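Side-chain contacts in uncharacterized protein (Staphylococcus saprophyticus subsp. saprophyticus ATCC 15305, PDB 3FOJ), which is of unknown function but consists of a rhodanese-like domain, and so may take part in sulfur transfer as some members of that family do: residues 7-12 and 91-96; 21-26 and 32-37; 44-49 and 70-75; 48-53 and 77-82; 74-77 and 82-85. All coordinates share one frame; numbering follows the deposited sequence.

The five contacts lie within one rhodanese-like domain built on a parallel sheet ordered 3-4, 82-86, 58-62, 20-23, 39-40. Contact 1 joins the first and last helices, 6-11 and 89-93; the other four fall between its segments. Contact 2 ties strand 20-23 to the loop before strand 39-40 and closes before contacts 3 and 4 open. Its I35 touches F93 of contact 1, their centres being about 12 Å apart. Contacts 3, 4 and 5 gather round helix 67-77, centres about 8 Å apart, across the chain's centre from contact 1. Contacts 3 and 4 share D48 and N49, 3 and 5 Q74 and Y75, 4 and 5 E77 and N82. They thus form one continuous region.

Contact 1. Residues 7-12 and 91-96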
# COMPACT_ATOMS: atom_id res chain seq x y z
N THR A 7 -5.05 12.03 -0.08
CA THR A 7 -5.20 13.10 -1.05
C THR A 7 -3.92 13.19 -1.87
O THR A 7 -3.97 13.35 -3.09
CB THR A 7 -5.47 14.45 -0.35
OG1 THR A 7 -6.75 14.39 0.29
CG2 THR A 7 -5.47 15.58 -1.36
N GLU A 8 -2.78 13.07 -1.20
CA GLU A 8 -1.49 13.11 -1.88
C GLU A 8 -1.33 11.90 -2.79
O GLU A 8 -0.79 12.01 -3.89
CB GLU A 8 -0.34 13.10 -0.88
CG GLU A 8 -0.26 14.29 0.04
CD GLU A 8 1.01 14.26 0.87
OE1 GLU A 8 2.09 14.55 0.31
OE2 GLU A 8 0.93 13.92 2.07
N LEU A 9 -1.78 10.75 -2.31
CA LEU A 9 -1.67 9.52 -3.10
C LEU A 9 -2.49 9.62 -4.39
O LEU A 9 -2.02 9.21 -5.45
CB LEU A 9 -2.13 8.31 -2.29
CG LEU A 9 -2.02 6.96 -3.01
CD1 LEU A 9 -0.57 6.69 -3.41
CD2 LEU A 9 -2.53 5.86 -2.10
N LYS A 10 -3.70 10.16 -4.30
CA LYS A 10 -4.54 10.28 -5.48
C LYS A 10 -3.93 11.24 -6.50
O LYS A 10 -3.99 10.99 -7.71
CB LYS A 10 -5.95 10.75 -5.11
CG LYS A 10 -6.78 9.68 -4.40
CD LYS A 10 -8.18 10.15 -4.08
CE LYS A 10 -8.96 9.08 -3.34
NZ LYS A 10 -10.29 9.54 -2.87
N GLU A 11 -3.34 12.34 -6.03
CA GLU A 11 -2.74 13.30 -6.94
C GLU A 11 -1.55 12.69 -7.67
O GLU A 11 -1.13 13.19 -8.72
CB GLU A 11 -2.31 14.56 -6.20
CG GLU A 11 -3.47 15.44 -5.77
CD GLU A 11 -3.03 16.82 -5.31
OE1 GLU A 11 -2.35 17.51 -6.10
OE2 GLU A 11 -3.37 17.21 -4.18
N LYS A 12 -1.01 11.60 -7.12
CA LYS A 12 0.13 10.92 -7.74
C LYS A 12 -0.28 10.32 -9.08
O LYS A 12 0.56 10.05 -9.93
CB LYS A 12 0.65 9.82 -6.81
CG LYS A 12 1.39 10.32 -5.59
CD LYS A 12 2.76 10.86 -5.95
CE LYS A 12 3.57 11.20 -4.70
NZ LYS A 12 4.96 11.61 -5.04
N ASP A 91 -10.18 3.25 4.33
CA ASP A 91 -11.34 3.91 4.92
C ASP A 91 -11.38 5.35 4.39
O ASP A 91 -12.42 5.83 3.96
CB ASP A 91 -11.25 3.97 6.45
CG ASP A 91 -11.50 2.63 7.11
OD1 ASP A 91 -12.16 1.77 6.50
OD2 ASP A 91 -11.05 2.46 8.27
N GLU A 92 -10.24 6.02 4.45
CA GLU A 92 -10.15 7.40 3.98
C GLU A 92 -10.02 7.53 2.47
O GLU A 92 -10.43 8.54 1.89
CB GLU A 92 -9.01 8.12 4.69
CG GLU A 92 -9.37 8.59 6.10
CD GLU A 92 -8.22 9.25 6.82
OE1 GLU A 92 -7.46 9.99 6.17
OE2 GLU A 92 -8.09 9.05 8.04
N PHE A 93 -9.44 6.53 1.82
CA PHE A 93 -9.29 6.58 0.37
C PHE A 93 -10.69 6.62 -0.26
O PHE A 93 -10.91 7.32 -1.25
CB PHE A 93 -8.54 5.36 -0.15
CG PHE A 93 -8.17 5.45 -1.61
CD1 PHE A 93 -6.97 6.04 -2.00
CD2 PHE A 93 -9.04 5.00 -2.59
CE1 PHE A 93 -6.64 6.16 -3.35
CE2 PHE A 93 -8.73 5.13 -3.94
CZ PHE A 93 -7.52 5.71 -4.32
N GLY A 94 -11.61 5.87 0.32
CA GLY A 94 -12.97 5.84 -0.19
C GLY A 94 -13.27 4.63 -1.06
O GLY A 94 -12.38 3.85 -1.38
N ASP A 95 -14.54 4.50 -1.45
CA ASP A 95 -14.99 3.38 -2.26
C ASP A 95 -15.25 3.76 -3.72
O ASP A 95 -15.83 2.98 -4.48
CB ASP A 95 -16.28 2.80 -1.68
CG ASP A 95 -16.16 2.48 -0.20
OD1 ASP A 95 -15.24 1.72 0.17
OD2 ASP A 95 -17.00 2.99 0.59
N GLU A 96 -14.81 4.96 -4.11
CA GLU A 96 -15.01 5.45 -5.47
C GLU A 96 -13.83 5.16 -6.40
O GLU A 96 -12.67 5.30 -6.01
CB GLU A 96 -15.25 6.96 -5.44
CG GLU A 96 -16.44 7.39 -4.59
CD GLU A 96 -17.76 7.13 -5.28
OE1 GLU A 96 -17.94 7.64 -6.41
OE2 GLU A 96 -18.61 6.43 -4.70
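K10 lies across the ring of F93 and reaches the backbone beyond it. The CB of K10 starts the chain toward segment 91-96. With chi1 at -72°, CG stands beside the backbone N, and from there the chain runs extended to its end. CG is the first atom to touch the aromatic group, 3.7 Å from F93 CE1 and a little farther from CZ. CD makes no close contact and only carries the chain on to CE. CE sits over the middle of one face, 3.7 Å from the centroid of the F93 ring and 10° off its normal. This is a CH-pi contact. The ammonium group lies higher over the same ring, with K10 NZ 4.7 Å from the F93 ring centroid, in a cation-pi interaction.

Helices 6-11 and 89-93 are the first and last of the chain, and K10 joins them within the rhodanese-like fold. F93 closes the second helix, and G94 leaves helical geometry with a positive phi. The carbonyl of F93 is thereby at a helix end. K10 NZ donates to F93 O at 2.8 Å, in the carbonyl plane, with a C=O...N angle of 150°. The partial negative charge of a helix C-terminus would probably favour the ammonium here.

L9 adds a looser apolar touch, its CD2 lying 4.3 Å from F93 CE1. The F93 side chain also packs on I35 and L98. K10 is exposed, whereas L9 and F93 are buried.

Contact 2. Residues 21-26 and 32-37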
# COMPACT_ATOMS: atom_id res chain seq x y z
N ILE A 21 1.96 0.34 -5.42
CA ILE A 21 1.07 0.28 -4.26
C ILE A 21 0.89 -1.18 -3.85
O ILE A 21 0.70 -2.05 -4.70
CB ILE A 21 -0.32 0.85 -4.59
CG1 ILE A 21 -0.21 2.33 -4.94
CG2 ILE A 21 -1.26 0.64 -3.40
CD1 ILE A 21 -1.51 2.93 -5.44
N VAL A 22 0.97 -1.44 -2.55
CA VAL A 22 0.77 -2.78 -2.00
C VAL A 22 -0.36 -2.71 -0.98
O VAL A 22 -0.26 -2.01 0.04
CB VAL A 22 2.06 -3.33 -1.32
CG1 VAL A 22 1.78 -4.71 -0.73
CG2 VAL A 22 3.20 -3.40 -2.33
N ASP A 23 -1.43 -3.43 -1.28
CA ASP A 23 -2.64 -3.52 -0.45
C ASP A 23 -2.45 -4.74 0.46
O ASP A 23 -2.42 -5.87 -0.03
CB ASP A 23 -3.84 -3.74 -1.38
CG ASP A 23 -5.17 -3.70 -0.65
OD1 ASP A 23 -5.25 -4.07 0.54
OD2 ASP A 23 -6.17 -3.31 -1.30
N VAL A 24 -2.33 -4.52 1.77
CA VAL A 24 -2.10 -5.62 2.70
C VAL A 24 -3.32 -6.13 3.47
O VAL A 24 -3.18 -6.82 4.48
CB VAL A 24 -0.96 -5.25 3.68
CG1 VAL A 24 0.32 -4.94 2.90
CG2 VAL A 24 -1.35 -4.03 4.52
N ARG A 25 -4.51 -5.79 3.00
CA ARG A 25 -5.74 -6.25 3.65
C ARG A 25 -5.95 -7.73 3.33
O ARG A 25 -5.19 -8.31 2.56
CB ARG A 25 -6.94 -5.44 3.14
CG ARG A 25 -6.90 -3.95 3.49
CD ARG A 25 -8.09 -3.23 2.86
NE ARG A 25 -8.02 -3.31 1.40
CZ ARG A 25 -9.04 -3.06 0.58
NH1 ARG A 25 -10.23 -2.71 1.07
NH2 ARG A 25 -8.87 -3.16 -0.73
N THR A 26 -6.98 -8.33 3.91
CA THR A 26 -7.25 -9.74 3.64
C THR A 26 -8.09 -9.90 2.37
O THR A 26 -8.69 -8.93 1.89
CB THR A 26 -7.97 -10.42 4.83
OG1 THR A 26 -9.20 -9.75 5.11
CG2 THR A 26 -7.09 -10.40 6.06
N MSE A 32 -13.81 -6.45 -2.21
CA MSE A 32 -14.76 -5.34 -2.30
C MSE A 32 -14.23 -4.22 -3.20
O MSE A 32 -14.92 -3.24 -3.47
CB MSE A 32 -15.07 -4.78 -0.91
CG MSE A 32 -15.69 -5.80 0.04
SE MSE A 32 -17.40 -6.51 -0.58
CE MSE A 32 -16.76 -8.11 -1.45
N GLY A 33 -13.00 -4.37 -3.68
CA GLY A 33 -12.43 -3.37 -4.55
C GLY A 33 -11.05 -2.89 -4.15
O GLY A 33 -10.78 -2.66 -2.97
N ILE A 34 -10.17 -2.73 -5.14
CA ILE A 34 -8.81 -2.27 -4.87
C ILE A 34 -8.46 -1.06 -5.74
O ILE A 34 -9.14 -0.77 -6.73
CB ILE A 34 -7.76 -3.38 -5.16
CG1 ILE A 34 -7.76 -3.74 -6.65
CG2 ILE A 34 -8.06 -4.61 -4.32
CD1 ILE A 34 -6.62 -4.66 -7.04
N ILE A 35 -7.40 -0.36 -5.35
CA ILE A 35 -6.93 0.78 -6.12
C ILE A 35 -6.36 0.20 -7.41
O ILE A 35 -5.59 -0.77 -7.37
CB ILE A 35 -5.82 1.52 -5.36
CG1 ILE A 35 -6.39 2.16 -4.09
CG2 ILE A 35 -5.16 2.54 -6.27
CD1 ILE A 35 -5.34 2.77 -3.17
N PRO A 36 -6.74 0.76 -8.57
CA PRO A 36 -6.20 0.22 -9.82
C PRO A 36 -4.68 0.14 -9.80
O PRO A 36 -4.00 1.09 -9.38
CB PRO A 36 -6.71 1.21 -10.87
CG PRO A 36 -8.02 1.67 -10.27
CD PRO A 36 -7.65 1.88 -8.82
N GLY A 37 -4.14 -1.01 -10.21
CA GLY A 37 -2.70 -1.20 -10.24
C GLY A 37 -2.05 -1.74 -8.98
O GLY A 37 -0.87 -2.07 -8.98
O HOH W 1 1.41 -1.15 -7.91
O HOH W 2 -6.19 -1.08 -2.79
O HOH W 3 -12.39 -2.36 -0.75
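The touching parts of 21-26 and 32-37 run roughly against each other, 152° apart, with the CA atoms of D23 and I34 7.7 Å from one another. R25 makes the direct polar link. Its NH2 donates to G33 O at 3.0 Å, with an N-H...O angle of 165°. The oxygen lies in the guanidinium plane, although the donor is tilted from the carbonyl plane.

D23 fixes that guanidinium. R25 NE and NH2 approach the carboxylate side-on, one to each oxygen: NE to D23 OD1, and NH2 to D23 OD2 at 2.8 Å in a salt bridge. Both oxygens use syn lone pairs. OD1 also accepts from the backbone N of R25, which makes an Asx turn. The R25 chain bends at chi3 (-63°), and this turns the edge of the group toward the D23 carboxylate.

Water completes the bridging. One molecule lies 2.7 Å from D23 OD2 and donates to it, while accepting from I35 N. Another accepts from R25 NH1 and donates to G33 O. A third joins I21 N to G37 O.

The apolar side is simpler. The CG2 methyl of I34 lies 3.8 Å from D23 OD2, near the edge of the R25 guanidinium. I21 and I35 cross at about a right angle, with I21 CD1 3.8 Å from I35 CG2. I35 also packs on M90 and on I62 of strand 58-62.

The D-x-R sequence at the end of an inner strand of the parallel sheet, followed by a helix and a G-x-I-P-G-A loop, is a recurring signature of rhodanese-like domains.

Contact 3. Residues 44-49 and 70-75; sequences NSIPDN and AQVVQY
S45 O, just before the I46 and P47 that pack on Y75, is gripped by two donors. N49 ND2 reaches it at 2.7 Å, with an N-H...O angle of 166°. D48 N binds the same oxygen at 3.1 Å. The two come from opposite faces of the carbonyl plane. S45 O lies almost in the amide plane of N49, while ND2 itself stands above the carbonyl plane of S45. These bonds hold the turn that presents I46 and P47 to helix 67-77.

Y75 is the main partner on the helix. Its CG is anti to the backbone N (chi1 179°), which extends the ring toward the loop. I46 slides past it in the opposite direction. The CG2 branch of I46 makes the touch, 3.7 Å from Y75 CD2. The other branch serves the neighbouring turn of the helix, where I46 CG1 meets V72 CG1 at 4.2 Å, the two side chains crossing at about a right angle.

In the rhodanese-like fold seen here, this loop connects strand 39-40 to strand 58-62. It runs along one flank of helix 67-77, on the helix's side of the sheet. V72, between loop and sheet, also touches I61 and M43.

P47 meets the far end of the tyrosine, also at about a right angle. Its CB is 3.4 Å from Y75 OH, and its CG is 3.8 Å from Y75 CZ. No hydrogen bond crosses between the segments. I46 and V72 are buried, while P47 is exposed and Y75 partly so.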
# COMPACT_ATOMS: atom_id res chain seq x y z
N ASN A 44 -0.05 -10.74 6.95
CA ASN A 44 0.51 -11.96 7.52
C ASN A 44 1.54 -12.64 6.63
O ASN A 44 2.44 -13.32 7.12
CB ASN A 44 -0.61 -12.96 7.82
CG ASN A 44 -0.11 -14.19 8.56
OD1 ASN A 44 0.29 -14.10 9.72
ND2 ASN A 44 -0.10 -15.33 7.89
N SER A 45 1.41 -12.45 5.33
CA SER A 45 2.32 -13.08 4.38
C SER A 45 3.49 -12.21 3.95
O SER A 45 4.34 -12.65 3.19
CB SER A 45 1.55 -13.53 3.14
OG SER A 45 0.94 -12.42 2.50
N ILE A 46 3.55 -10.97 4.43
CA ILE A 46 4.63 -10.08 4.05
C ILE A 46 6.03 -10.65 4.31
O ILE A 46 6.92 -10.55 3.47
CB ILE A 46 4.47 -8.69 4.73
CG1 ILE A 46 3.38 -7.88 3.99
CG2 ILE A 46 5.80 -7.94 4.74
CD1 ILE A 46 3.77 -7.42 2.60
N PRO A 47 6.26 -11.27 5.49
CA PRO A 47 7.59 -11.83 5.77
C PRO A 47 8.07 -12.88 4.77
O PRO A 47 9.28 -13.04 4.57
CB PRO A 47 7.42 -12.40 7.18
CG PRO A 47 6.47 -11.44 7.80
CD PRO A 47 5.43 -11.26 6.71
N ASP A 48 7.14 -13.59 4.15
CA ASP A 48 7.49 -14.62 3.18
C ASP A 48 7.48 -14.11 1.75
O ASP A 48 7.71 -14.88 0.81
CB ASP A 48 6.54 -15.81 3.30
CG ASP A 48 6.84 -16.70 4.49
OD1 ASP A 48 7.98 -17.19 4.59
OD2 ASP A 48 5.94 -16.90 5.33
N ASN A 49 7.24 -12.82 1.56
CA ASN A 49 7.19 -12.26 0.22
C ASN A 49 8.14 -11.09 0.01
O ASN A 49 7.88 -10.21 -0.81
CB ASN A 49 5.76 -11.83 -0.12
CG ASN A 49 4.85 -13.02 -0.37
OD1 ASN A 49 4.79 -13.54 -1.48
ND2 ASN A 49 4.17 -13.48 0.67
N ALA A 70 1.29 0.87 8.60
CA ALA A 70 2.46 1.51 9.19
C ALA A 70 3.38 0.45 9.78
O ALA A 70 4.61 0.59 9.74
CB ALA A 70 2.04 2.50 10.27
N GLN A 71 2.79 -0.60 10.34
CA GLN A 71 3.54 -1.69 10.93
C GLN A 71 4.33 -2.38 9.82
O GLN A 71 5.51 -2.70 9.99
CB GLN A 71 2.60 -2.70 11.59
CG GLN A 71 1.98 -2.20 12.89
CD GLN A 71 0.94 -3.15 13.43
OE1 GLN A 71 -0.26 -3.00 13.17
NE2 GLN A 71 1.38 -4.15 14.19
N VAL A 72 3.67 -2.59 8.69
CA VAL A 72 4.31 -3.22 7.54
C VAL A 72 5.45 -2.34 7.01
O VAL A 72 6.49 -2.86 6.62
CB VAL A 72 3.29 -3.49 6.42
CG1 VAL A 72 4.00 -3.91 5.14
CG2 VAL A 72 2.32 -4.58 6.86
N VAL A 73 5.24 -1.03 6.99
CA VAL A 73 6.27 -0.12 6.50
C VAL A 73 7.53 -0.24 7.37
O VAL A 73 8.63 -0.35 6.84
CB VAL A 73 5.77 1.34 6.50
CG1 VAL A 73 6.93 2.31 6.22
CG2 VAL A 73 4.69 1.50 5.43
N GLN A 74 7.36 -0.23 8.69
CA GLN A 74 8.50 -0.35 9.59
C GLN A 74 9.22 -1.68 9.36
O GLN A 74 10.45 -1.74 9.31
CB GLN A 74 8.05 -0.26 11.04
CG GLN A 74 7.61 1.14 11.46
CD GLN A 74 7.37 1.25 12.95
OE1 GLN A 74 6.46 0.61 13.49
NE2 GLN A 74 8.18 2.05 13.62
N TYR A 75 8.44 -2.75 9.20
CA TYR A 75 9.01 -4.06 8.96
C TYR A 75 9.81 -4.06 7.66
O TYR A 75 10.94 -4.54 7.61
CB TYR A 75 7.89 -5.11 8.88
CG TYR A 75 8.41 -6.50 8.61
CD1 TYR A 75 8.98 -7.26 9.62
CD2 TYR A 75 8.36 -7.03 7.32
CE1 TYR A 75 9.50 -8.52 9.36
CE2 TYR A 75 8.88 -8.29 7.05
CZ TYR A 75 9.45 -9.03 8.07
OH TYR A 75 9.98 -10.27 7.80

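Contact 4. Residues 48-53 and 77-82; sequences DNLNYF and EQNGVN
F53 and V81 meet at about a right angle. The valine offers both methyls to the CB of F53. V81 CG2 and V81 CG1 each lie 3.9 Å from F53 CB. CG1, anti to the backbone N (chi1 177°), also comes 4.0 Å from F53 CD1, approaching the ring obliquely. The ring is steadied from its own segment. Y52 CD2 stands over the centre of one face, 3.9 Å above the F53 plane, and L50 CA lies at its edge. Y59 packs edge-to-face with the same ring.

The second pair is L50 and N79, again crossed at about a right angle. Here L50 CD1 is 3.9 Å from N79 OD1 and nearly as close to N79 CG. A methyl thus rests against an amide, with no polar bond between them. The ND2 of N79 is engaged elsewhere, donating to Y75 O in the last turns of helix 67-77.

V81 and N79 are placed by the way that helix ends. G80, with positive phi, is the C-prime residue of a Schellman motif: G80 N binds E77 O, and V81 N binds L76 O. L76 packs on L50, F53 and V81 alike.

No hydrogen bond crosses this contact. Its chemistry is van der Waals packing, with F53 and V81 buried and the L50-N79 pair nearer the surface, which implies that shape rather than polarity matches the loop to the helix end.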
# COMPACT_ATOMS: atom_id res chain seq x y z
N ASP A 48 7.14 -13.59 4.15
CA ASP A 48 7.49 -14.62 3.18
C ASP A 48 7.48 -14.11 1.75
O ASP A 48 7.71 -14.88 0.81
CB ASP A 48 6.54 -15.81 3.30
CG ASP A 48 6.84 -16.70 4.49
OD1 ASP A 48 7.98 -17.19 4.59
OD2 ASP A 48 5.94 -16.90 5.33
N ASN A 49 7.24 -12.82 1.56
CA ASN A 49 7.19 -12.26 0.22
C ASN A 49 8.14 -11.09 0.01
O ASN A 49 7.88 -10.21 -0.81
CB ASN A 49 5.76 -11.83 -0.12
CG ASN A 49 4.85 -13.02 -0.37
OD1 ASN A 49 4.79 -13.54 -1.48
ND2 ASN A 49 4.17 -13.48 0.67
N LEU A 50 9.25 -11.08 0.74
CA LEU A 50 10.23 -10.00 0.61
C LEU A 50 10.88 -9.96 -0.78
O LEU A 50 11.31 -8.91 -1.23
CB LEU A 50 11.31 -10.14 1.70
CG LEU A 50 10.85 -9.80 3.12
CD1 LEU A 50 11.96 -10.06 4.12
CD2 LEU A 50 10.43 -8.34 3.18
N ASN A 51 10.92 -11.10 -1.46
CA ASN A 51 11.52 -11.17 -2.79
C ASN A 51 10.70 -10.40 -3.83
O ASN A 51 11.18 -10.14 -4.94
CB ASN A 51 11.68 -12.64 -3.21
CG ASN A 51 12.41 -12.80 -4.52
OD1 ASN A 51 11.80 -12.98 -5.57
ND2 ASN A 51 13.74 -12.74 -4.47
N TYR A 52 9.47 -10.04 -3.48
CA TYR A 52 8.62 -9.27 -4.39
C TYR A 52 9.14 -7.84 -4.55
O TYR A 52 9.04 -7.25 -5.63
CB TYR A 52 7.18 -9.20 -3.86
CG TYR A 52 6.32 -8.21 -4.61
CD1 TYR A 52 5.75 -8.54 -5.84
CD2 TYR A 52 6.10 -6.92 -4.10
CE1 TYR A 52 4.99 -7.61 -6.55
CE2 TYR A 52 5.35 -5.99 -4.81
CZ TYR A 52 4.80 -6.34 -6.03
OH TYR A 52 4.06 -5.42 -6.74
N PHE A 53 9.68 -7.30 -3.47
CA PHE A 53 10.16 -5.92 -3.42
C PHE A 53 11.53 -5.66 -4.04
O PHE A 53 12.54 -6.24 -3.63
CB PHE A 53 10.15 -5.45 -1.96
CG PHE A 53 8.80 -5.53 -1.31
CD1 PHE A 53 7.89 -4.48 -1.41
CD2 PHE A 53 8.41 -6.67 -0.62
CE1 PHE A 53 6.62 -4.56 -0.85
CE2 PHE A 53 7.14 -6.78 -0.05
CZ PHE A 53 6.24 -5.72 -0.16
N GLU A 77 11.14 -1.47 6.00
CA GLU A 77 12.34 -0.63 6.11
C GLU A 77 13.45 -1.35 6.88
O GLU A 77 14.63 -1.21 6.55
CB GLU A 77 12.00 0.70 6.80
CG GLU A 77 11.25 1.70 5.93
CD GLU A 77 12.14 2.41 4.90
OE1 GLU A 77 13.38 2.39 5.05
OE2 GLU A 77 11.59 3.01 3.96
N GLN A 78 13.07 -2.11 7.90
CA GLN A 78 14.05 -2.85 8.70
C GLN A 78 14.58 -4.07 7.96
O GLN A 78 15.43 -4.81 8.47
CB GLN A 78 13.43 -3.23 10.05
CG GLN A 78 13.07 -2.00 10.89
CD GLN A 78 12.45 -2.34 12.24
OE1 GLN A 78 11.91 -1.46 12.92
NE2 GLN A 78 12.52 -3.60 12.64
N ASN A 79 14.08 -4.29 6.75
CA ASN A 79 14.54 -5.39 5.92
C ASN A 79 15.12 -4.85 4.60
O ASN A 79 15.24 -5.57 3.61
CB ASN A 79 13.39 -6.39 5.67
CG ASN A 79 13.21 -7.36 6.83
OD1 ASN A 79 14.00 -8.29 7.00
ND2 ASN A 79 12.18 -7.15 7.64
N GLY A 80 15.48 -3.57 4.61
CA GLY A 80 16.10 -2.95 3.44
C GLY A 80 15.21 -2.48 2.31
O GLY A 80 15.71 -2.18 1.22
N VAL A 81 13.91 -2.41 2.54
CA VAL A 81 12.97 -1.99 1.52
C VAL A 81 12.52 -0.54 1.74
O VAL A 81 12.38 -0.10 2.88
CB VAL A 81 11.72 -2.90 1.52
CG1 VAL A 81 10.70 -2.42 0.50
CG2 VAL A 81 12.13 -4.34 1.24
N ASN A 82 12.31 0.19 0.65
CA ASN A 82 11.86 1.57 0.74
C ASN A 82 10.34 1.56 0.73
O ASN A 82 9.72 1.22 -0.27
CB ASN A 82 12.38 2.39 -0.44
CG ASN A 82 13.88 2.29 -0.60
OD1 ASN A 82 14.38 1.48 -1.39
ND2 ASN A 82 14.60 3.09 0.17

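Contact 5. Residues 74-77 and 82-85; sequences QYLE and NAVN
The carboxylate of E77 is the flat group that works in this contact, and it takes A83 N from above its plane. The donor lies 41° out of that plane. The bond is nonetheless straight at the hydrogen, with A83 N 3.0 Å from E77 OE2 and an N-H...O angle of 170°. At the same oxygen, N82 CA comes within 3.5 Å. A83 O is also near, 3.4 Å from E77 OE2, but both atoms are acceptors and make no bond. The glutamate gets there by folding: chi2 of -76° bends the chain at its middle, and the carboxylate turns toward the strand.

Helix 67-77 and strand 82-86 are the last two elements of a beta-alpha-beta unit that begins with strand 58-62. The two flanking strands are parallel neighbours in the sheet. E77 links the last turn of the helix to strand 82-86, across the short turn joining them.

Beside the polar bond, L76 packs on A83. Its CD1 lies 3.9 Å from A83 CB, and L76 CB is 4.1 Å from the same methyl. L76 also touches I61 on the first strand of the unit, and A83 meets V73 one turn earlier on the helix. Farther along the strand, N85 OD1 binds S69 OG, and N85 ND2 binds G66 O near the start of the helix.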
# COMPACT_ATOMS: atom_id res chain seq x y z
N GLN A 74 7.36 -0.23 8.69
CA GLN A 74 8.50 -0.35 9.59
C GLN A 74 9.22 -1.68 9.36
O GLN A 74 10.45 -1.74 9.31
CB GLN A 74 8.05 -0.26 11.04
CG GLN A 74 7.61 1.14 11.46
CD GLN A 74 7.37 1.25 12.95
OE1 GLN A 74 6.46 0.61 13.49
NE2 GLN A 74 8.18 2.05 13.62
N TYR A 75 8.44 -2.75 9.20
CA TYR A 75 9.01 -4.06 8.96
C TYR A 75 9.81 -4.06 7.66
O TYR A 75 10.94 -4.54 7.61
CB TYR A 75 7.89 -5.11 8.88
CG TYR A 75 8.41 -6.50 8.61
CD1 TYR A 75 8.98 -7.26 9.62
CD2 TYR A 75 8.36 -7.03 7.32
CE1 TYR A 75 9.50 -8.52 9.36
CE2 TYR A 75 8.88 -8.29 7.05
CZ TYR A 75 9.45 -9.03 8.07
OH TYR A 75 9.98 -10.27 7.80
N LEU A 76 9.22 -3.51 6.60
CA LEU A 76 9.90 -3.45 5.31
C LEU A 76 11.19 -2.65 5.38
O LEU A 76 12.23 -3.10 4.90
CB LEU A 76 8.97 -2.87 4.24
CG LEU A 76 7.78 -3.77 3.87
CD1 LEU A 76 6.88 -3.03 2.91
CD2 LEU A 76 8.29 -5.07 3.25
N GLU A 77 11.14 -1.47 6.00
CA GLU A 77 12.34 -0.63 6.11
C GLU A 77 13.45 -1.35 6.88
O GLU A 77 14.63 -1.21 6.55
CB GLU A 77 12.00 0.70 6.80
CG GLU A 77 11.25 1.70 5.93
CD GLU A 77 12.14 2.41 4.90
OE1 GLU A 77 13.38 2.39 5.05
OE2 GLU A 77 11.59 3.01 3.96
N ASN A 82 12.31 0.19 0.65
CA ASN A 82 11.86 1.57 0.74
C ASN A 82 10.34 1.56 0.73
O ASN A 82 9.72 1.22 -0.27
CB ASN A 82 12.38 2.39 -0.44
CG ASN A 82 13.88 2.29 -0.60
OD1 ASN A 82 14.38 1.48 -1.39
ND2 ASN A 82 14.60 3.09 0.17
N ALA A 83 9.73 1.95 1.85
CA ALA A 83 8.28 1.96 1.95
C ALA A 83 7.73 3.23 2.58
O ALA A 83 8.37 3.86 3.41
CB ALA A 83 7.82 0.75 2.75
N VAL A 84 6.51 3.58 2.17
CA VAL A 84 5.83 4.77 2.65
C VAL A 84 4.41 4.39 3.05
O VAL A 84 3.72 3.69 2.31
CB VAL A 84 5.77 5.85 1.55
CG1 VAL A 84 5.09 7.11 2.09
CG2 VAL A 84 7.17 6.16 1.05
N ASN A 85 3.97 4.85 4.22
CA ASN A 85 2.63 4.53 4.70
C ASN A 85 1.58 5.48 4.12
O ASN A 85 1.84 6.67 3.96
CB ASN A 85 2.59 4.60 6.22
CG ASN A 85 1.29 4.09 6.79
OD1 ASN A 85 0.84 3.01 6.43
ND2 ASN A 85 0.68 4.86 7.68